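Local coordinates for protein HIAXHD3 (Humicola insolens, PDB 3ZXK) that hydrolyses arabinofuranosyl side chains, probably of xylan, as a family 43 exo-acting arabinofuranosidase whose active site has served as a scaffold for engineering endo-xylanase activity, at residues P55-V60 / S127-Q132; P227-T232 / D285-V290; V253-G258 / I304-A309; T327-H332 / N370-R375. One frame throughout, in Å; residues are numbered along the deposited sequence.

Interaction 1. Residues P55-V60 / S127-Q132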
# COMPACT_ATOMS: atom_id res chain seq x y z
N PRO A 55 -0.40 -8.36 7.07
CA PRO A 55 -0.37 -6.96 7.56
C PRO A 55 -0.64 -6.92 9.07
O PRO A 55 -1.52 -7.66 9.56
CB PRO A 55 -1.48 -6.27 6.75
CG PRO A 55 -2.41 -7.36 6.37
CD PRO A 55 -1.65 -8.66 6.33
N VAL A 56 0.16 -6.15 9.81
CA VAL A 56 0.01 -6.15 11.27
C VAL A 56 -0.33 -4.82 11.91
O VAL A 56 -0.91 -4.79 12.99
CB VAL A 56 1.19 -6.82 12.00
CG1 VAL A 56 1.22 -8.30 11.62
CG2 VAL A 56 2.51 -6.11 11.69
N THR A 57 0.00 -3.72 11.23
CA THR A 57 -0.25 -2.37 11.76
C THR A 57 -0.09 -1.33 10.65
O THR A 57 0.30 -1.68 9.53
CB THR A 57 0.67 -2.05 13.00
OG1 THR A 57 0.21 -0.86 13.68
CG2 THR A 57 2.14 -1.88 12.62
N HIS A 58 -0.40 -0.08 10.95
CA HIS A 58 -0.08 1.03 10.06
C HIS A 58 0.62 2.08 10.88
O HIS A 58 0.19 2.38 12.00
CB HIS A 58 -1.32 1.69 9.49
CG HIS A 58 -1.99 0.95 8.35
ND1 HIS A 58 -2.71 -0.18 8.54
CD2 HIS A 58 -2.02 1.23 6.99
CE1 HIS A 58 -3.24 -0.58 7.35
NE2 HIS A 58 -2.81 0.27 6.41
N SER A 59 1.68 2.67 10.35
CA SER A 59 2.46 3.67 11.13
C SER A 59 1.78 5.04 11.28
O SER A 59 2.13 5.79 12.17
CB SER A 59 3.83 3.88 10.48
OG SER A 59 4.59 2.71 10.57
N VAL A 60 0.84 5.34 10.37
CA VAL A 60 0.16 6.64 10.43
C VAL A 60 -1.35 6.40 10.55
O VAL A 60 -2.07 6.34 9.55
CB VAL A 60 0.55 7.52 9.22
CG1 VAL A 60 -0.04 8.93 9.34
CG2 VAL A 60 2.07 7.64 9.11
N SER A 127 -1.67 -5.93 20.60
CA SER A 127 -2.12 -4.81 21.42
C SER A 127 -1.04 -3.76 21.69
O SER A 127 -1.34 -2.63 22.06
CB SER A 127 -2.70 -5.33 22.75
OG SER A 127 -1.70 -6.03 23.49
N ALA A 128 0.23 -4.11 21.49
CA ALA A 128 1.30 -3.16 21.83
C ALA A 128 1.49 -2.02 20.81
O ALA A 128 1.98 -0.96 21.18
CB ALA A 128 2.63 -3.88 22.05
N TRP A 129 1.11 -2.21 19.55
CA TRP A 129 1.28 -1.15 18.56
C TRP A 129 0.47 0.04 19.00
O TRP A 129 -0.72 -0.10 19.34
CB TRP A 129 0.76 -1.58 17.20
CG TRP A 129 1.49 -2.73 16.58
CD1 TRP A 129 1.01 -4.03 16.40
CD2 TRP A 129 2.82 -2.72 16.00
NE1 TRP A 129 1.93 -4.80 15.74
CE2 TRP A 129 3.06 -4.08 15.50
CE3 TRP A 129 3.86 -1.77 15.91
CZ2 TRP A 129 4.25 -4.43 14.87
CZ3 TRP A 129 5.05 -2.14 15.27
CH2 TRP A 129 5.24 -3.44 14.77
N ASN A 130 1.10 1.21 19.02
CA ASN A 130 0.42 2.42 19.42
C ASN A 130 1.18 3.58 18.82
O ASN A 130 2.16 4.02 19.40
CB ASN A 130 0.43 2.55 20.95
CG ASN A 130 -0.32 3.77 21.45
OD1 ASN A 130 -0.84 4.57 20.68
ND2 ASN A 130 -0.36 3.93 22.77
N TRP A 131 0.77 4.03 17.64
CA TRP A 131 1.57 5.01 16.91
C TRP A 131 1.17 6.42 17.22
O TRP A 131 -0.02 6.74 17.22
CB TRP A 131 1.37 4.75 15.42
CG TRP A 131 1.92 3.42 14.99
CD1 TRP A 131 1.28 2.18 14.96
CD2 TRP A 131 3.28 3.18 14.52
NE1 TRP A 131 2.13 1.22 14.49
CE2 TRP A 131 3.35 1.75 14.21
CE3 TRP A 131 4.40 3.98 14.31
CZ2 TRP A 131 4.53 1.15 13.73
CZ3 TRP A 131 5.58 3.39 13.81
CH2 TRP A 131 5.64 2.00 13.53
N GLN A 132 2.16 7.28 17.49
CA GLN A 132 1.88 8.69 17.78
C GLN A 132 2.82 9.56 16.99
O GLN A 132 3.97 9.17 16.74
CB GLN A 132 2.11 9.00 19.27
CG GLN A 132 1.34 8.14 20.27
CD GLN A 132 -0.13 8.47 20.33
OE1 GLN A 132 -0.55 9.60 20.04
NE2 GLN A 132 -0.93 7.48 20.74
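At a seam between two neighbouring blades of the family 43 beta-propeller, T57 and S59 rest on the indoles of W129 and W131. The methyl of T57 sits over the middle of the W129 face, CG2 lying 3.6 Å from the centroid of the six-membered ring and 12° off its normal, a CH-pi contact. V56 extends this patch with CG2 at 4.0 Å from W129 CZ2. With OG1 anti to the backbone N (chi1 -167°), the T57 hydroxyl is sent to the second indole, where W131 NE1 donates to T57 OG1 at 2.9 Å. This bond is bent, 137° at the hydrogen, and OG1 is somewhat out of the ring plane. One face of W131 is covered by backbone: S59 CA stands 3.7 Å from the centroid of the six-membered ring, and H58 O lies 3.2 Å from W131 CD1. S59 OG also comes over this face, 3.2 Å from W131 CH2, while S59 O is buried by the contact without a polar partner. An alanine in place of W131 would probably leave T57 OG1 without its N-H donor and open a gap beneath S59. T57 belongs to a classic beta bulge, V56 and T57 both facing V44 of strand 41-47, and S59 to another, S59 and V60 both facing G41. Strand 54-58 is an edge strand of its four-stranded sheet, and 127-132 leads into an edge strand, 132-137, of the next. W131 also packs on W110 and S112 of strand 106-113 and on F97 of strand 96-103.

Interaction 2. Residues P227-T232 / D285-V290; sequences PYEART and DGWPEV
R231 lays its whole side chain over the indole of W287. CB starts near the benzo side, 3.9 Å from W287 CE3, and CG closes to 3.7 Å from the same atom. The chain runs extended from CG to NE, which carries CD over the five-membered ring at 3.7 Å from its centroid, a CH-pi contact. Beyond NE the guanidinium lies flat on the indole, planes at 8°, with CZ 3.5 Å from the centroid of the five-membered ring in a cation-pi stack. The two strands involved belong to successive blades of the five-bladed propeller: 228-232 pairs with 213-219 in one blade, and 288-290 is an edge strand of the next. At the tip, R231 NH2 donates to D285 OD2 at 2.8 Å and 155° in a salt bridge; OD2 lies in the guanidinium plane, whereas NH2 meets OD2 from above the carboxylate plane. D285 is itself held by T283, through OD1. R231 NH1 donates a hydrogen bond to a water 2.9 Å away, which donates in turn to E289 OE2. E229 crosses the far end of the indole, its backbone O at the ring edge, 3.5 Å from W287 CH2. An alanine in place of W287 would probably leave the R231 guanidinium without its stacking surface and freer to turn away from D285. A further water joins T232 O to P288 O.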
# COMPACT_ATOMS: atom_id res chain seq x y z
N PRO A 227 32.24 10.46 0.89
CA PRO A 227 31.43 10.23 -0.30
C PRO A 227 31.26 8.75 -0.64
O PRO A 227 31.96 7.89 -0.08
CB PRO A 227 32.20 10.94 -1.42
CG PRO A 227 33.57 11.15 -0.88
CD PRO A 227 33.45 11.25 0.59
N TYR A 228 30.33 8.47 -1.55
CA TYR A 228 30.02 7.10 -1.91
C TYR A 228 30.40 6.81 -3.34
O TYR A 228 30.27 7.68 -4.20
CB TYR A 228 28.53 6.86 -1.75
CG TYR A 228 28.09 6.76 -0.30
CD1 TYR A 228 27.92 7.90 0.49
CD2 TYR A 228 27.81 5.52 0.26
CE1 TYR A 228 27.49 7.79 1.82
CE2 TYR A 228 27.40 5.39 1.59
CZ TYR A 228 27.25 6.52 2.37
OH TYR A 228 26.82 6.40 3.68
N GLU A 229 30.80 5.57 -3.58
CA GLU A 229 31.01 5.06 -4.94
C GLU A 229 29.96 3.99 -5.24
O GLU A 229 29.40 3.40 -4.31
CB GLU A 229 32.41 4.49 -5.11
CG GLU A 229 32.68 3.23 -4.29
CD GLU A 229 34.07 2.69 -4.51
OE1 GLU A 229 34.64 2.97 -5.58
OE2 GLU A 229 34.59 2.02 -3.60
N ALA A 230 29.69 3.74 -6.53
CA ALA A 230 28.57 2.87 -6.94
C ALA A 230 29.01 1.62 -7.71
O ALA A 230 30.05 1.64 -8.38
CB ALA A 230 27.57 3.65 -7.78
N ARG A 231 28.20 0.57 -7.60
CA ARG A 231 28.19 -0.55 -8.53
C ARG A 231 26.74 -0.83 -8.88
O ARG A 231 25.85 -0.52 -8.13
CB ARG A 231 28.76 -1.82 -7.90
CG ARG A 231 30.26 -1.81 -7.68
CD ARG A 231 30.79 -3.21 -7.43
NE ARG A 231 32.23 -3.16 -7.19
CZ ARG A 231 32.99 -4.22 -6.97
NH1 ARG A 231 32.45 -5.43 -6.97
NH2 ARG A 231 34.30 -4.07 -6.75
N THR A 232 26.51 -1.46 -10.02
CA THR A 232 25.17 -1.88 -10.39
C THR A 232 24.75 -3.10 -9.57
O THR A 232 25.52 -4.04 -9.40
CB THR A 232 25.13 -2.18 -11.88
OG1 THR A 232 25.41 -0.96 -12.59
CG2 THR A 232 23.76 -2.75 -12.31
N ASP A 285 35.60 -8.58 -2.39
CA ASP A 285 35.92 -7.17 -2.15
C ASP A 285 34.80 -6.34 -1.47
O ASP A 285 34.91 -5.12 -1.37
CB ASP A 285 36.56 -6.46 -3.38
CG ASP A 285 35.66 -6.40 -4.60
OD1 ASP A 285 34.49 -6.84 -4.53
OD2 ASP A 285 36.15 -5.90 -5.66
N GLY A 286 33.75 -7.01 -1.00
CA GLY A 286 32.76 -6.38 -0.11
C GLY A 286 31.56 -5.73 -0.78
O GLY A 286 31.02 -4.74 -0.26
N TRP A 287 31.08 -6.31 -1.88
CA TRP A 287 29.89 -5.79 -2.55
C TRP A 287 28.85 -6.86 -2.71
O TRP A 287 29.21 -8.02 -2.91
CB TRP A 287 30.28 -5.27 -3.91
CG TRP A 287 31.17 -4.07 -3.90
CD1 TRP A 287 32.54 -4.04 -3.82
CD2 TRP A 287 30.75 -2.67 -3.97
NE1 TRP A 287 33.01 -2.75 -3.86
CE2 TRP A 287 31.98 -1.87 -3.94
CE3 TRP A 287 29.52 -2.02 -4.08
CZ2 TRP A 287 31.96 -0.48 -4.03
CZ3 TRP A 287 29.51 -0.62 -4.15
CH2 TRP A 287 30.70 0.13 -4.12
N PRO A 288 27.56 -6.48 -2.67
CA PRO A 288 26.52 -7.50 -2.87
C PRO A 288 26.18 -7.67 -4.34
O PRO A 288 26.27 -6.71 -5.11
CB PRO A 288 25.31 -6.92 -2.12
CG PRO A 288 25.49 -5.43 -2.23
CD PRO A 288 26.99 -5.18 -2.25
N GLU A 289 25.83 -8.89 -4.73
CA GLU A 289 25.38 -9.21 -6.10
C GLU A 289 24.15 -10.10 -6.07
O GLU A 289 24.07 -11.01 -5.24
CB GLU A 289 26.49 -9.90 -6.90
CG GLU A 289 27.67 -8.99 -7.22
CD GLU A 289 28.81 -9.70 -7.94
OE1 GLU A 289 28.84 -10.97 -7.94
OE2 GLU A 289 29.70 -9.01 -8.50
N VAL A 290 23.21 -9.87 -6.99
CA VAL A 290 22.03 -10.72 -7.10
C VAL A 290 22.41 -12.09 -7.67
O VAL A 290 23.14 -12.17 -8.66
CB VAL A 290 20.93 -10.03 -7.94
CG1 VAL A 290 19.82 -11.00 -8.33
CG2 VAL A 290 20.36 -8.87 -7.16
O HOH W 1 29.81 -6.45 -7.49
O HOH W 2 35.00 -7.45 -7.57
O HOH W 3 27.37 -5.13 -7.01

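Interaction 3. Residues V253-G258 / I304-A309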
# COMPACT_ATOMS: atom_id res chain seq x y z
N VAL A 253 18.08 -7.25 3.11
CA VAL A 253 17.84 -7.68 4.48
C VAL A 253 18.53 -9.02 4.72
O VAL A 253 18.64 -9.84 3.79
CB VAL A 253 16.33 -7.74 4.80
CG1 VAL A 253 15.58 -8.75 3.90
CG2 VAL A 253 16.12 -8.06 6.27
N ASP A 254 19.00 -9.21 5.94
CA ASP A 254 19.70 -10.42 6.35
C ASP A 254 18.71 -11.37 7.01
O ASP A 254 17.87 -10.94 7.82
CB ASP A 254 20.84 -10.10 7.34
CG ASP A 254 20.39 -9.25 8.56
OD1 ASP A 254 19.83 -8.14 8.38
OD2 ASP A 254 20.70 -9.64 9.70
N ALA A 255 18.79 -12.65 6.67
CA ALA A 255 18.03 -13.68 7.39
C ALA A 255 18.80 -14.11 8.64
O ALA A 255 19.99 -13.78 8.80
CB ALA A 255 17.75 -14.87 6.48
N PRO A 256 18.13 -14.82 9.56
CA PRO A 256 18.86 -15.25 10.76
C PRO A 256 20.12 -16.08 10.48
O PRO A 256 21.05 -16.04 11.28
CB PRO A 256 17.81 -16.09 11.51
CG PRO A 256 16.52 -15.48 11.10
CD PRO A 256 16.70 -15.16 9.64
N ASP A 257 20.17 -16.79 9.35
CA ASP A 257 21.36 -17.59 9.02
C ASP A 257 22.53 -16.74 8.45
O ASP A 257 23.59 -17.28 8.10
CB ASP A 257 20.98 -18.77 8.10
CG ASP A 257 20.60 -18.34 6.68
OD1 ASP A 257 20.47 -17.13 6.41
OD2 ASP A 257 20.46 -19.24 5.80
N GLY A 258 22.34 -15.42 8.38
CA GLY A 258 23.37 -14.51 7.85
C GLY A 258 23.35 -14.28 6.35
O GLY A 258 24.13 -13.47 5.81
N ILE A 304 13.92 -21.33 0.04
CA ILE A 304 13.22 -20.56 1.04
C ILE A 304 14.26 -19.84 1.93
O ILE A 304 15.23 -20.42 2.34
CB ILE A 304 12.23 -21.46 1.85
CG1 ILE A 304 11.21 -20.61 2.61
CG2 ILE A 304 12.99 -22.47 2.72
CD1 ILE A 304 10.15 -20.00 1.72
N PRO A 305 14.07 -18.54 2.21
CA PRO A 305 15.13 -17.84 2.97
C PRO A 305 15.29 -18.30 4.41
O PRO A 305 16.37 -18.17 4.98
CB PRO A 305 14.68 -16.36 2.89
CG PRO A 305 13.87 -16.30 1.61
CD PRO A 305 13.11 -17.61 1.59
N VAL A 306 14.21 -18.82 4.99
CA VAL A 306 14.26 -19.37 6.35
C VAL A 306 13.63 -20.74 6.33
O VAL A 306 12.51 -20.89 5.85
CB VAL A 306 13.55 -18.44 7.37
CG1 VAL A 306 13.46 -19.08 8.76
CG2 VAL A 306 14.30 -17.13 7.47
N ARG A 307 14.34 -21.72 6.88
CA ARG A 307 13.89 -23.13 6.91
C ARG A 307 13.14 -23.39 8.19
O ARG A 307 13.54 -22.91 9.25
CB ARG A 307 15.07 -24.11 6.74
CG ARG A 307 15.76 -23.96 5.37
CD ARG A 307 17.22 -24.44 5.35
NE ARG A 307 18.09 -23.60 6.16
CZ ARG A 307 18.61 -22.44 5.77
NH1 ARG A 307 18.36 -21.94 4.56
NH2 ARG A 307 19.40 -21.79 6.61
N GLY A 308 12.04 -24.13 8.10
CA GLY A 308 11.22 -24.46 9.28
C GLY A 308 10.68 -23.22 9.97
O GLY A 308 10.63 -23.16 11.19
N ALA A 309 10.32 -22.22 9.18
CA ALA A 309 9.81 -20.96 9.72
C ALA A 309 8.44 -21.11 10.35
O ALA A 309 7.63 -21.93 9.91
CB ALA A 309 9.75 -19.89 8.64
O HOH W 4 17.69 -18.09 7.78
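D257 and R307 join by a salt bridge, R307 NH2 donating to D257 OD2 at 2.9 Å along a nearly straight line, 176° at the hydrogen. OD2 lies in the guanidinium plane, and the donor approaches it on the anti side, somewhat out of the carboxylate plane; the two flat groups are 34° apart. Beside the charged pair is a small apolar patch: V306 CG2 touches P256 CD at 3.8 Å, the two side chains crossing at about a right angle, and A255 CB at 4.2 Å. A water ties the backbones, accepting a hydrogen bond from D257 N and donating one to P305 O at 3.1 Å.

The next shell sets these groups in place. A type I turn from A255 to G258, closed by G258 N to A255 O at 2.9 Å, presents P256 and D257 at its corner, and T259 OG1 holds the other carboxylate oxygen of D257. R307 bends at chi3 (-67°), which turns NE off the extended line of the chain. F29 of strand 28-32 packs against A255, P256 and V306 alike. The turn links strands 250-254 and 260-267 of one propeller blade, and F29 comes from the sheet of strands 21-25 and 28-32. The loop residues 304-309 run past both after strand 301-303, on the way to strand 334-336.

Interaction 4. Residues T327-H332 / N370-R375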
# COMPACT_ATOMS: atom_id res chain seq x y z
N THR A 327 -13.90 -3.96 17.48
CA THR A 327 -13.85 -2.51 17.67
C THR A 327 -13.02 -1.77 16.62
O THR A 327 -13.11 -0.54 16.51
CB THR A 327 -13.33 -2.16 19.08
OG1 THR A 327 -12.06 -2.79 19.30
CG2 THR A 327 -14.31 -2.66 20.15
N ARG A 328 -12.24 -2.53 15.85
CA ARG A 328 -11.27 -1.97 14.92
C ARG A 328 -11.37 -2.67 13.60
O ARG A 328 -11.77 -3.82 13.54
CB ARG A 328 -9.85 -2.19 15.46
CG ARG A 328 -9.58 -1.59 16.82
CD ARG A 328 -8.23 -2.06 17.35
NE ARG A 328 -7.15 -1.86 16.39
CZ ARG A 328 -6.44 -0.73 16.25
NH1 ARG A 328 -6.69 0.32 17.02
NH2 ARG A 328 -5.48 -0.67 15.34
N PHE A 329 -10.96 -2.00 12.52
CA PHE A 329 -10.85 -2.62 11.22
C PHE A 329 -9.67 -3.60 11.19
O PHE A 329 -8.65 -3.40 11.87
CB PHE A 329 -10.64 -1.58 10.11
CG PHE A 329 -11.86 -0.75 9.79
CD1 PHE A 329 -12.96 -1.33 9.16
CD2 PHE A 329 -11.89 0.60 10.09
CE1 PHE A 329 -14.08 -0.57 8.87
CE2 PHE A 329 -13.00 1.36 9.79
CZ PHE A 329 -14.10 0.78 9.16
N SER A 330 -9.80 -4.64 10.38
CA SER A 330 -8.64 -5.43 10.03
C SER A 330 -7.61 -4.53 9.33
O SER A 330 -7.91 -3.42 8.85
CB SER A 330 -9.04 -6.58 9.10
OG SER A 330 -9.00 -6.14 7.77
N GLU A 331 -6.38 -5.05 9.21
CA GLU A 331 -5.28 -4.26 8.68
C GLU A 331 -5.37 -4.14 7.17
O GLU A 331 -4.59 -3.42 6.56
CB GLU A 331 -3.96 -4.91 9.12
CG GLU A 331 -3.65 -4.72 10.60
CD GLU A 331 -3.54 -3.24 10.93
OE1 GLU A 331 -2.84 -2.51 10.18
OE2 GLU A 331 -4.15 -2.78 11.93
N HIS A 332 -6.35 -4.80 6.56
CA HIS A 332 -6.50 -4.71 5.09
C HIS A 332 -7.22 -3.47 4.60
O HIS A 332 -7.10 -3.10 3.42
CB HIS A 332 -7.24 -5.94 4.55
CG HIS A 332 -6.54 -7.23 4.84
ND1 HIS A 332 -5.49 -7.66 4.11
CD2 HIS A 332 -6.73 -8.16 5.84
CE1 HIS A 332 -5.03 -8.80 4.62
NE2 HIS A 332 -5.79 -9.11 5.69
N ASN A 370 -15.38 8.93 3.08
CA ASN A 370 -15.74 7.63 3.65
C ASN A 370 -15.97 6.54 2.61
O ASN A 370 -16.81 5.69 2.78
CB ASN A 370 -16.92 7.73 4.65
CG ASN A 370 -16.53 8.46 5.93
OD1 ASN A 370 -15.49 9.13 5.99
ND2 ASN A 370 -17.34 8.33 6.97
N THR A 371 -15.17 6.54 1.55
CA THR A 371 -15.03 5.37 0.70
C THR A 371 -13.94 4.45 1.30
O THR A 371 -12.82 4.87 1.49
CB THR A 371 -14.73 5.79 -0.75
OG1 THR A 371 -15.81 6.57 -1.24
CG2 THR A 371 -14.53 4.58 -1.67
N LEU A 372 -14.32 3.21 1.62
CA LEU A 372 -13.44 2.27 2.32
C LEU A 372 -12.89 1.32 1.27
O LEU A 372 -13.66 0.72 0.52
CB LEU A 372 -14.23 1.48 3.34
CG LEU A 372 -13.38 0.62 4.31
CD1 LEU A 372 -12.51 1.42 5.28
CD2 LEU A 372 -14.24 -0.36 5.12
N THR A 373 -11.57 1.18 1.23
CA THR A 373 -10.91 0.43 0.15
C THR A 373 -9.97 -0.65 0.66
O THR A 373 -9.55 -0.68 1.85
CB THR A 373 -10.12 1.37 -0.80
OG1 THR A 373 -8.92 1.83 -0.18
CG2 THR A 373 -10.98 2.58 -1.24
N ARG A 374 -9.62 -1.54 -0.25
CA ARG A 374 -8.63 -2.56 0.04
C ARG A 374 -8.00 -3.07 -1.25
O ARG A 374 -8.58 -2.95 -2.33
CB ARG A 374 -9.19 -3.70 0.89
CG ARG A 374 -10.29 -4.49 0.20
CD ARG A 374 -10.91 -5.46 1.19
NE ARG A 374 -10.08 -6.63 1.42
CZ ARG A 374 -10.05 -7.32 2.56
NH1 ARG A 374 -10.78 -6.93 3.61
NH2 ARG A 374 -9.29 -8.39 2.67
N ARG A 375 -6.80 -3.62 -1.11
CA ARG A 375 -5.99 -4.08 -2.25
C ARG A 375 -6.58 -5.32 -2.89
O ARG A 375 -7.14 -6.15 -2.20
CB ARG A 375 -4.55 -4.37 -1.80
CG ARG A 375 -3.85 -3.12 -1.33
CD ARG A 375 -2.59 -3.46 -0.55
NE ARG A 375 -1.95 -2.24 -0.05
CZ ARG A 375 -2.35 -1.56 1.03
NH1 ARG A 375 -3.37 -2.01 1.79
NH2 ARG A 375 -1.67 -0.47 1.41
O HOH W 5 -10.36 -7.93 6.24
O HOH W 6 -5.47 -3.99 1.46
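H332 and R374 form the close-packed half of this contact. The guanidinium lies nearly parallel to the imidazole, 18° between planes, but it is H332 CB that covers the guanidinium face, 3.7 Å from R374 CZ. A bend at chi3 (-77°) turns R374 NE out of the extended line of its chain. The root is close too, R374 CB being 3.3 Å from H332 O. W333 adds a cation-pi contact to the same arginine.

The apolar part is looser. F329 and L372 meet tip to tip, with F329 CE1 3.8 Å from L372 CD2, and F329 is partly exposed. No direct hydrogen bond crosses between 327-332 and strand 372-375, a loop and a strand of the C-terminal concanavalin A-like module; the polar links run through two waters. One bridges S330 OG and R374 NH1, at 2.7 Å and 2.8 Å, while S330 OG also accepts from H332 N in an ST turn. The second donates to H332 O at 2.7 Å and accepts from both N and NH1 of R375, whose NE is bound to D16 O. Because H332 NE2 is hydrogen-bonded to L316 O, it presumably carries a proton, and the guanidinium beside the ring would probably disfavour a second one on ND1.

Overall arrangement
From the N terminus, interaction 1 comes first, closing the chain between strand 54-58 and the approach to strand 132-137 and so joining two propeller blades. Interactions 2 and 3 follow and cross: 253-258 lies within the loop closed by 227-232 and 285-290, while 304-309 lies beyond it. Interaction 2 ties two further successive blades; interaction 3 fastens the last blade's turn to the chain leaving it, beside the first blade. Their nearest atoms are about 9 Å apart. Interaction 4 closes a separate, shorter loop in the C-terminal module, yet touches interaction 1, where E331 probably hydrogen-bonds H58 and H332 packs on P55, joining propeller to sandwich.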